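Local coordinates for extracellular solute-binding protein, family 3 (Methylophaga aminisulfidivorans MP, PDB 5SV6) that is of unknown function but has a periplasmic binding protein-like architecture and is probably associated with the methanol dehydrogenase system, at residues V49-D54 / L82-S87; C104-G109 / I255-D260; A129-A134 / A212-P217. All coordinates share one frame; numbering follows the deposited sequence.

Interaction 1. Residues V49-D54 / L82-S87; sequences VCAASD and LEFVWS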
loop_
_atom_site.group_PDB
_atom_site.type_symbol
_atom_site.label_atom_id
_atom_site.label_comp_id
_atom_site.label_asym_id
_atom_site.label_seq_id
_atom_site.Cartn_x
_atom_site.Cartn_y
_atom_site.Cartn_z
ATOM N N VAL A 49 2.905 -13.255 -13.862
ATOM C CA VAL A 49 2.793 -12.194 -12.866
ATOM C C VAL A 49 3.511 -12.586 -11.581
ATOM O O VAL A 49 3.175 -13.600 -10.960
ATOM C CB VAL A 49 1.313 -11.894 -12.555
ATOM C CG1 VAL A 49 1.172 -10.928 -11.367
ATOM C CG2 VAL A 49 0.600 -11.365 -13.807
ATOM N N CYS A 50 4.508 -11.788 -11.203
ATOM C CA CYS A 50 5.201 -11.937 -9.929
ATOM C C CYS A 50 4.231 -11.543 -8.812
ATOM O O CYS A 50 3.702 -10.432 -8.825
ATOM C CB CYS A 50 6.433 -11.014 -9.864
ATOM S SG CYS A 50 7.523 -10.961 -11.342
ATOM N N ALA A 51 3.986 -12.436 -7.853
ATOM C CA ALA A 51 3.072 -12.106 -6.748
ATOM C C ALA A 51 3.458 -12.746 -5.434
ATOM O O ALA A 51 4.057 -13.826 -5.399
ATOM C CB ALA A 51 1.610 -12.463 -7.102
ATOM N N ALA A 52 3.093 -12.073 -4.347
ATOM C CA ALA A 52 3.436 -12.533 -3.011
ATOM C C ALA A 52 2.430 -13.576 -2.547
ATOM O O ALA A 52 1.224 -13.409 -2.698
ATOM C CB ALA A 52 3.472 -11.354 -2.038
ATOM N N SER A 53 2.923 -14.661 -1.967
ATOM C CA SER A 53 2.017 -15.718 -1.542
ATOM C C SER A 53 1.321 -15.411 -0.202
ATOM O O SER A 53 0.410 -16.122 0.197
ATOM C CB SER A 53 2.744 -17.061 -1.506
ATOM O OG SER A 53 3.726 -17.064 -0.489
ATOM N N ASP A 54 1.733 -14.348 0.480
ATOM C CA ASP A 54 1.153 -14.028 1.787
ATOM C C ASP A 54 1.273 -12.542 2.087
ATOM O O ASP A 54 2.034 -12.142 2.971
ATOM C CB ASP A 54 1.838 -14.830 2.904
ATOM C CG ASP A 54 1.066 -14.775 4.228
ATOM O OD1 ASP A 54 -0.172 -14.608 4.193
ATOM O OD2 ASP A 54 1.697 -14.901 5.301
ATOM N N LEU A 82 -3.203 -16.438 -17.526
ATOM C CA LEU A 82 -2.537 -15.926 -16.340
ATOM C C LEU A 82 -1.724 -17.010 -15.638
ATOM O O LEU A 82 -2.226 -18.097 -15.339
ATOM C CB LEU A 82 -3.565 -15.300 -15.393
ATOM C CG LEU A 82 -3.112 -14.883 -13.997
ATOM C CD1 LEU A 82 -1.973 -13.864 -14.047
ATOM C CD2 LEU A 82 -4.296 -14.350 -13.216
ATOM N N GLU A 83 -0.449 -16.716 -15.416
ATOM C CA GLU A 83 0.432 -17.600 -14.673
ATOM C C GLU A 83 1.058 -16.801 -13.528
ATOM O O GLU A 83 1.859 -15.897 -13.763
ATOM C CB GLU A 83 1.530 -18.144 -15.604
ATOM C CG GLU A 83 2.594 -18.985 -14.923
ATOM C CD GLU A 83 3.666 -19.480 -15.888
ATOM O OE1 GLU A 83 3.418 -19.494 -17.115
ATOM O OE2 GLU A 83 4.765 -19.843 -15.417
ATOM N N PHE A 84 0.700 -17.128 -12.295
ATOM C CA PHE A 84 1.360 -16.515 -11.153
ATOM C C PHE A 84 2.696 -17.167 -10.852
ATOM O O PHE A 84 2.828 -18.386 -10.914
ATOM C CB PHE A 84 0.492 -16.615 -9.908
ATOM C CG PHE A 84 -0.661 -15.670 -9.896
ATOM C CD1 PHE A 84 -0.457 -14.305 -9.720
ATOM C CD2 PHE A 84 -1.956 -16.139 -10.018
ATOM C CE1 PHE A 84 -1.522 -13.438 -9.694
ATOM C CE2 PHE A 84 -3.028 -15.272 -9.979
ATOM C CZ PHE A 84 -2.808 -13.912 -9.829
ATOM N N VAL A 85 3.678 -16.341 -10.508
ATOM C CA VAL A 85 4.943 -16.821 -9.985
ATOM C C VAL A 85 5.021 -16.319 -8.562
ATOM O O VAL A 85 5.155 -15.122 -8.325
ATOM C CB VAL A 85 6.135 -16.284 -10.798
ATOM C CG1 VAL A 85 7.446 -16.639 -10.127
ATOM C CG2 VAL A 85 6.086 -16.819 -12.217
ATOM N N TRP A 86 4.907 -17.240 -7.614
ATOM C CA TRP A 86 4.735 -16.889 -6.206
ATOM C C TRP A 86 6.058 -16.702 -5.492
ATOM O O TRP A 86 6.995 -17.481 -5.687
ATOM C CB TRP A 86 3.878 -17.952 -5.484
ATOM C CG TRP A 86 2.516 -18.137 -6.106
ATOM C CD1 TRP A 86 2.103 -19.168 -6.906
ATOM C CD2 TRP A 86 1.392 -17.256 -5.977
ATOM N NE1 TRP A 86 0.791 -18.981 -7.282
ATOM C CE2 TRP A 86 0.333 -17.813 -6.724
ATOM C CE3 TRP A 86 1.181 -16.049 -5.300
ATOM C CZ2 TRP A 86 -0.917 -17.199 -6.822
ATOM C CZ3 TRP A 86 -0.057 -15.439 -5.396
ATOM C CH2 TRP A 86 -1.095 -16.015 -6.152
ATOM N N SER A 87 6.130 -15.656 -4.673
ATOM C CA SER A 87 7.279 -15.408 -3.819
ATOM C C SER A 87 6.901 -15.584 -2.358
ATOM O O SER A 87 5.803 -15.215 -1.937
ATOM C CB SER A 87 7.830 -13.999 -4.034
ATOM O OG SER A 87 8.696 -13.633 -2.966
HETATM O O HOH W 1 4.427 -13.539 0.667
#
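Ser87 O is gripped twice by Ser53, whose backbone N lies 2.9 Å from Ser87 O in the carbonyl plane, while Ser53 OG donates to the same oxygen from above that plane. The second bond is open to OG because chi1 of 67° folds the hydroxyl back between the serine's own N and carbonyl carbon. Behind this pair the two strands run parallel in a regular ladder: Val49 N gives to Glu83 O at 2.8 Å, Val85 N to Val49 O, Ala51 N to Val85 O, and Ser87 N to Ala51 O. One face carries Val49, Ala51, Phe84 and Trp86. Val49 CG2 meets Leu82 CD1 at 3.6 Å, and Leu82 CD1 also lies over the centre of one face of the Phe84 ring. The opposite face of that ring receives Trp86 CH2 near its rim. Ala51 CB touches both aromatics, 3.8 Å from Phe84 CD1 and equally far from Trp86 CZ3, whereas Ala52 O lies at the indole edge, 3.6 Å from Trp86 CZ3. On the other face, Ser87 OG bonds to Lys89 N, and Cys50 SG forms a disulfide with Cys104. The parallel pair is the strand part of a beta-alpha-beta crossover through helix 66-77, against which Leu82 and Phe84 pack; helix 94-99 covers the face of Cys50 and Val85, and strand 106-111 flanks strand 47-52 through the Cys50-Val106 backbone pairing.

Interaction 2. Residues C104-G109 / I255-D260; sequences CDVVMG and IAVRSD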
loop_
_atom_site.group_PDB
_atom_site.type_symbol
_atom_site.label_atom_id
_atom_site.label_comp_id
_atom_site.label_asym_id
_atom_site.label_seq_id
_atom_site.Cartn_x
_atom_site.Cartn_y
_atom_site.Cartn_z
ATOM N N CYS A 104 9.735 -13.749 -13.851
ATOM C CA CYS A 104 8.386 -13.363 -14.234
ATOM C C CYS A 104 8.491 -11.965 -14.824
ATOM O O CYS A 104 9.563 -11.346 -14.781
ATOM C CB CYS A 104 7.406 -13.409 -13.052
ATOM S SG CYS A 104 8.081 -12.910 -11.456
ATOM N N ASP A 105 7.387 -11.479 -15.374
ATOM C CA ASP A 105 7.434 -10.369 -16.311
ATOM C C ASP A 105 6.664 -9.144 -15.874
ATOM O O ASP A 105 6.866 -8.075 -16.416
ATOM C CB ASP A 105 6.911 -10.834 -17.667
ATOM C CG ASP A 105 7.726 -11.977 -18.226
ATOM O OD1 ASP A 105 8.937 -12.057 -17.903
ATOM O OD2 ASP A 105 7.156 -12.800 -18.961
ATOM N N VAL A 106 5.797 -9.301 -14.880
ATOM C CA VAL A 106 4.900 -8.220 -14.481
ATOM C C VAL A 106 4.815 -8.123 -12.969
ATOM O O VAL A 106 4.674 -9.138 -12.293
ATOM C CB VAL A 106 3.483 -8.460 -15.047
ATOM C CG1 VAL A 106 2.482 -7.483 -14.450
ATOM C CG2 VAL A 106 3.497 -8.366 -16.571
ATOM N N VAL A 107 4.938 -6.905 -12.446
ATOM C CA VAL A 107 4.604 -6.631 -11.052
ATOM C C VAL A 107 3.392 -5.708 -10.996
ATOM O O VAL A 107 3.363 -4.665 -11.654
ATOM C CB VAL A 107 5.801 -6.053 -10.273
ATOM C CG1 VAL A 107 5.356 -5.530 -8.910
ATOM C CG2 VAL A 107 6.860 -7.142 -10.094
HETATM N N MSE A 108 2.390 -6.085 -10.208
HETATM C CA MSE A 108 1.077 -5.430 -10.300
HETATM C C MSE A 108 0.999 -3.988 -9.788
HETATM O O MSE A 108 0.226 -3.193 -10.314
HETATM C CB MSE A 108 -0.013 -6.277 -9.628
HETATM C CG MSE A 108 -0.304 -7.597 -10.344
HETATM SE SE MSE A 108 -0.787 -7.367 -12.237
HETATM C CE MSE A 108 -2.383 -6.245 -12.062
ATOM N N GLY A 109 1.773 -3.654 -8.763
ATOM C CA GLY A 109 1.716 -2.319 -8.211
ATOM C C GLY A 109 3.036 -1.763 -7.697
ATOM O O GLY A 109 3.601 -2.275 -6.726
ATOM N N ILE A 255 1.577 -0.625 -13.171
ATOM C CA ILE A 255 2.144 -1.953 -13.426
ATOM C C ILE A 255 3.621 -1.761 -13.740
ATOM O O ILE A 255 3.974 -0.768 -14.371
ATOM C CB ILE A 255 1.490 -2.600 -14.672
ATOM C CG1 ILE A 255 -0.037 -2.661 -14.542
ATOM C CG2 ILE A 255 2.073 -3.971 -14.937
ATOM C CD1 ILE A 255 -0.536 -3.521 -13.414
ATOM N N ALA A 256 4.479 -2.699 -13.329
ATOM C CA ALA A 256 5.902 -2.621 -13.666
ATOM C C ALA A 256 6.338 -3.810 -14.507
ATOM O O ALA A 256 5.910 -4.945 -14.264
ATOM C CB ALA A 256 6.757 -2.546 -12.401
ATOM N N VAL A 257 7.187 -3.543 -15.499
ATOM C CA VAL A 257 7.884 -4.599 -16.235
ATOM C C VAL A 257 9.359 -4.198 -16.302
ATOM O O VAL A 257 9.698 -3.065 -15.976
ATOM C CB VAL A 257 7.328 -4.757 -17.672
ATOM C CG1 VAL A 257 5.816 -4.959 -17.648
ATOM C CG2 VAL A 257 7.669 -3.535 -18.517
ATOM N N ARG A 258 10.241 -5.106 -16.718
ATOM C CA ARG A 258 11.645 -4.728 -16.932
ATOM C C ARG A 258 11.755 -3.586 -17.945
ATOM O O ARG A 258 10.942 -3.486 -18.855
ATOM C CB ARG A 258 12.471 -5.921 -17.408
ATOM C CG ARG A 258 12.644 -7.024 -16.354
ATOM C CD ARG A 258 13.379 -8.202 -16.970
ATOM N NE ARG A 258 12.555 -8.864 -17.980
ATOM C CZ ARG A 258 11.619 -9.760 -17.692
ATOM N NH1 ARG A 258 11.389 -10.087 -16.430
ATOM N NH2 ARG A 258 10.908 -10.319 -18.660
ATOM N N SER A 259 12.762 -2.731 -17.784
ATOM C CA SER A 259 12.887 -1.522 -18.606
ATOM C C SER A 259 12.976 -1.804 -20.111
ATOM O O SER A 259 12.543 -0.996 -20.937
ATOM C CB SER A 259 14.098 -0.701 -18.152
ATOM O OG SER A 259 14.375 0.331 -19.076
ATOM N N ASP A 260 13.524 -2.957 -20.468
ATOM C CA ASP A 260 13.697 -3.313 -21.874
ATOM C C ASP A 260 12.449 -3.955 -22.505
ATOM O O ASP A 260 12.418 -4.199 -23.717
ATOM C CB ASP A 260 14.879 -4.266 -22.018
ATOM C CG ASP A 260 14.632 -5.588 -21.334
ATOM O OD1 ASP A 260 14.920 -5.701 -20.120
ATOM O OD2 ASP A 260 14.122 -6.510 -22.001
HETATM O O HOH W 2 9.243 -7.597 -17.709
#
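The Arg258 guanidinium presents its edge to the segment 104-109 and has water 2 over the centre of one face. In its plane, NH1 donates to Cys104 O at 2.8 Å, while NH2 forms a nearly straight salt bridge to Asp105 OD1 at 2.7 Å, with 174° at the hydrogen. The carboxylate is turned 79° from the guanidinium plane, and NH2 comes at OD1 from above the carboxylate plane. A bend at chi3 (-68°) turns the end of the arginine back toward the strand. Further bonds from NH1 to Leu99 O and from NH2 to Asp261 fix the rotation of the group. The same water links Asp105 O to Arg258 N. Strands 106-111 and 247-257 are antiparallel here, Val107 and Ala256 forming a hydrogen-bonded pair with both bonds at 2.8 Å, Val107 N to Ala256 O and Ala256 N to Val107 O. This pairing brings a strand from late in the sequence back beside an early one, within a lobe of the periplasmic binding protein-like fold. Val106 and Ile255 cross at a slant, Val106 CG1 meeting Ile255 CG2 at 3.6 Å, and helix 262-274 packs on both residues through Ile268. Selenomethionine Met108, bent at chi2 and chi3, lies alongside Ile255, Met108 CE 3.6 Å from Ile255 CD1; its other neighbours include Leu70 and Ala71 of helix 66-77.

Interaction 3. Residues A129-A134 / A212-P217; sequences AFIYPA and AHIWAP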
loop_
_atom_site.group_PDB
_atom_site.type_symbol
_atom_site.label_atom_id
_atom_site.label_comp_id
_atom_site.label_asym_id
_atom_site.label_seq_id
_atom_site.Cartn_x
_atom_site.Cartn_y
_atom_site.Cartn_z
ATOM N N ALA A 129 -3.431 7.605 4.976
ATOM C CA ALA A 129 -4.633 8.130 5.625
ATOM C C ALA A 129 -4.587 7.986 7.141
ATOM O O ALA A 129 -4.067 6.999 7.657
ATOM C CB ALA A 129 -5.888 7.431 5.079
ATOM N N PHE A 130 -5.145 8.975 7.837
ATOM C CA PHE A 130 -5.372 8.900 9.278
ATOM C C PHE A 130 -6.577 8.027 9.560
ATOM O O PHE A 130 -7.625 8.182 8.934
ATOM C CB PHE A 130 -5.618 10.293 9.851
ATOM C CG PHE A 130 -4.469 11.223 9.653
ATOM C CD1 PHE A 130 -3.387 11.200 10.526
ATOM C CD2 PHE A 130 -4.455 12.107 8.585
ATOM C CE1 PHE A 130 -2.311 12.040 10.335
ATOM C CE2 PHE A 130 -3.389 12.959 8.392
ATOM C CZ PHE A 130 -2.318 12.932 9.270
ATOM N N ILE A 131 -6.418 7.101 10.495
ATOM C CA ILE A 131 -7.473 6.167 10.834
ATOM C C ILE A 131 -7.693 6.203 12.344
ATOM O O ILE A 131 -6.784 5.892 13.109
ATOM C CB ILE A 131 -7.105 4.749 10.366
ATOM C CG1 ILE A 131 -7.066 4.704 8.830
ATOM C CG2 ILE A 131 -8.094 3.723 10.924
ATOM C CD1 ILE A 131 -6.346 3.487 8.237
ATOM N N TYR A 132 -8.898 6.586 12.766
ATOM C CA TYR A 132 -9.195 6.798 14.176
ATOM C C TYR A 132 -10.677 6.537 14.476
ATOM O O TYR A 132 -11.485 6.447 13.550
ATOM C CB TYR A 132 -8.773 8.218 14.601
ATOM C CG TYR A 132 -9.334 9.334 13.755
ATOM C CD1 TYR A 132 -8.686 9.747 12.605
ATOM C CD2 TYR A 132 -10.502 9.994 14.123
ATOM C CE1 TYR A 132 -9.196 10.777 11.823
ATOM C CE2 TYR A 132 -11.021 11.020 13.354
ATOM C CZ TYR A 132 -10.362 11.410 12.208
ATOM O OH TYR A 132 -10.869 12.437 11.440
ATOM N N PRO A 133 -11.046 6.391 15.766
ATOM C CA PRO A 133 -12.447 6.034 16.024
ATOM C C PRO A 133 -13.402 7.157 15.653
ATOM O O PRO A 133 -13.110 8.323 15.911
ATOM C CB PRO A 133 -12.481 5.795 17.542
ATOM C CG PRO A 133 -11.079 5.449 17.901
ATOM C CD PRO A 133 -10.241 6.337 16.999
ATOM N N ALA A 134 -14.516 6.806 15.025
ATOM C CA ALA A 134 -15.507 7.805 14.671
ATOM C C ALA A 134 -16.298 8.137 15.925
ATOM O O ALA A 134 -16.245 7.391 16.912
ATOM C CB ALA A 134 -16.422 7.285 13.576
ATOM N N ALA A 212 -3.889 5.564 13.586
ATOM C CA ALA A 212 -2.977 4.954 12.633
ATOM C C ALA A 212 -2.824 5.895 11.462
ATOM O O ALA A 212 -3.700 6.721 11.192
ATOM C CB ALA A 212 -3.501 3.591 12.155
ATOM N N HIS A 213 -1.692 5.790 10.779
ATOM C CA HIS A 213 -1.503 6.506 9.526
ATOM C C HIS A 213 -0.911 5.479 8.584
ATOM O O HIS A 213 0.236 5.057 8.757
ATOM C CB HIS A 213 -0.588 7.719 9.713
ATOM C CG HIS A 213 -0.508 8.607 8.511
ATOM N ND1 HIS A 213 0.575 8.613 7.660
ATOM C CD2 HIS A 213 -1.375 9.525 8.022
ATOM C CE1 HIS A 213 0.379 9.504 6.703
ATOM N NE2 HIS A 213 -0.802 10.064 6.893
ATOM N N ILE A 214 -1.720 5.056 7.615
ATOM C CA ILE A 214 -1.463 3.845 6.835
ATOM C C ILE A 214 -1.776 4.123 5.380
ATOM O O ILE A 214 -2.712 4.861 5.083
ATOM C CB ILE A 214 -2.416 2.681 7.271
ATOM C CG1 ILE A 214 -2.367 2.459 8.776
ATOM C CG2 ILE A 214 -2.091 1.372 6.545
ATOM C CD1 ILE A 214 -0.973 2.137 9.252
ATOM N N TRP A 215 -1.006 3.523 4.476
ATOM C CA TRP A 215 -1.312 3.554 3.047
ATOM C C TRP A 215 -2.722 2.987 2.846
ATOM O O TRP A 215 -2.991 1.843 3.191
ATOM C CB TRP A 215 -0.265 2.725 2.278
ATOM C CG TRP A 215 -0.494 2.537 0.804
ATOM C CD1 TRP A 215 -0.641 1.346 0.144
ATOM C CD2 TRP A 215 -0.544 3.558 -0.202
ATOM N NE1 TRP A 215 -0.783 1.564 -1.204
ATOM C CE2 TRP A 215 -0.741 2.913 -1.443
ATOM C CE3 TRP A 215 -0.452 4.951 -0.176
ATOM C CZ2 TRP A 215 -0.861 3.616 -2.641
ATOM C CZ3 TRP A 215 -0.561 5.647 -1.367
ATOM C CH2 TRP A 215 -0.762 4.980 -2.584
ATOM N N ALA A 216 -3.622 3.800 2.302
ATOM C CA ALA A 216 -5.046 3.445 2.300
ATOM C C ALA A 216 -5.408 2.108 1.625
ATOM O O ALA A 216 -6.223 1.362 2.155
ATOM C CB ALA A 216 -5.912 4.601 1.776
ATOM N N PRO A 217 -4.802 1.791 0.468
ATOM C CA PRO A 217 -5.130 0.480 -0.113
ATOM C C PRO A 217 -4.837 -0.720 0.808
ATOM O O PRO A 217 -5.525 -1.741 0.705
ATOM C CB PRO A 217 -4.258 0.438 -1.377
ATOM C CG PRO A 217 -4.178 1.875 -1.787
ATOM C CD PRO A 217 -4.042 2.631 -0.480
#
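Strands 118-133 and 211-215 run antiparallel with a strong twist, their short segments 136° apart, and Phe130 and His213 form the non-hydrogen-bonded pair between two hydrogen-bonded ones. Ala129 N gives to Ile214 O and Ile131 N to Ala212 O, each at 2.8 Å, and both bonds are returned. On one face His213 turns its edge to the Phe130 ring: His213 CD2 stands over its centre, 3.5 Å from Phe130 CE1, with the planes at 52° and the centroids 4.6 Å apart. The imidazole reaches there because its CG is anti to the backbone N (chi1 -172°). Both ring nitrogens are satisfied, ND1 by Ser162 OG and NE2 by Ser235 OG, which hold the imidazole's rotation. Replacing Phe130 with an alanine would probably leave the CD2 edge of His213 without its aromatic face and open a gap beside Trp143. On the other face Ile131 CD1 reaches Ile214 CB at 4.1 Å, the side chains crossing at about a right angle, and Ala129 CB meets Ala216 CB. Trp143 contacts both rings edge-to-face. The pairing probably belongs to the second lobe of the periplasmic binding protein-like fold, where strands 230-234 and 154-156 flank it and the chain enters helix 216-224 around Ala216.

Overall arrangement
Interactions 1 and 2 adjoin, their centres 12 Å apart. Besides the disulfide Cys50 SG-Cys104 SG (2.0 Å), they share the packing of Val49 CG1 on Met108 CG at 3.8 Å. Strands 82-87, 47-52, 106-111 and 247-257 follow one another across the sheet that both contacts reach. Interaction 3 lies on the opposite side of the chain's centre, about 28 Å from interaction 1 and 29 Å from interaction 2, centre to centre, touching neither. Strand 118-133, which pairs with 247-257, connects it to them. This spread is consistent with the two lobes of a periplasmic binding protein.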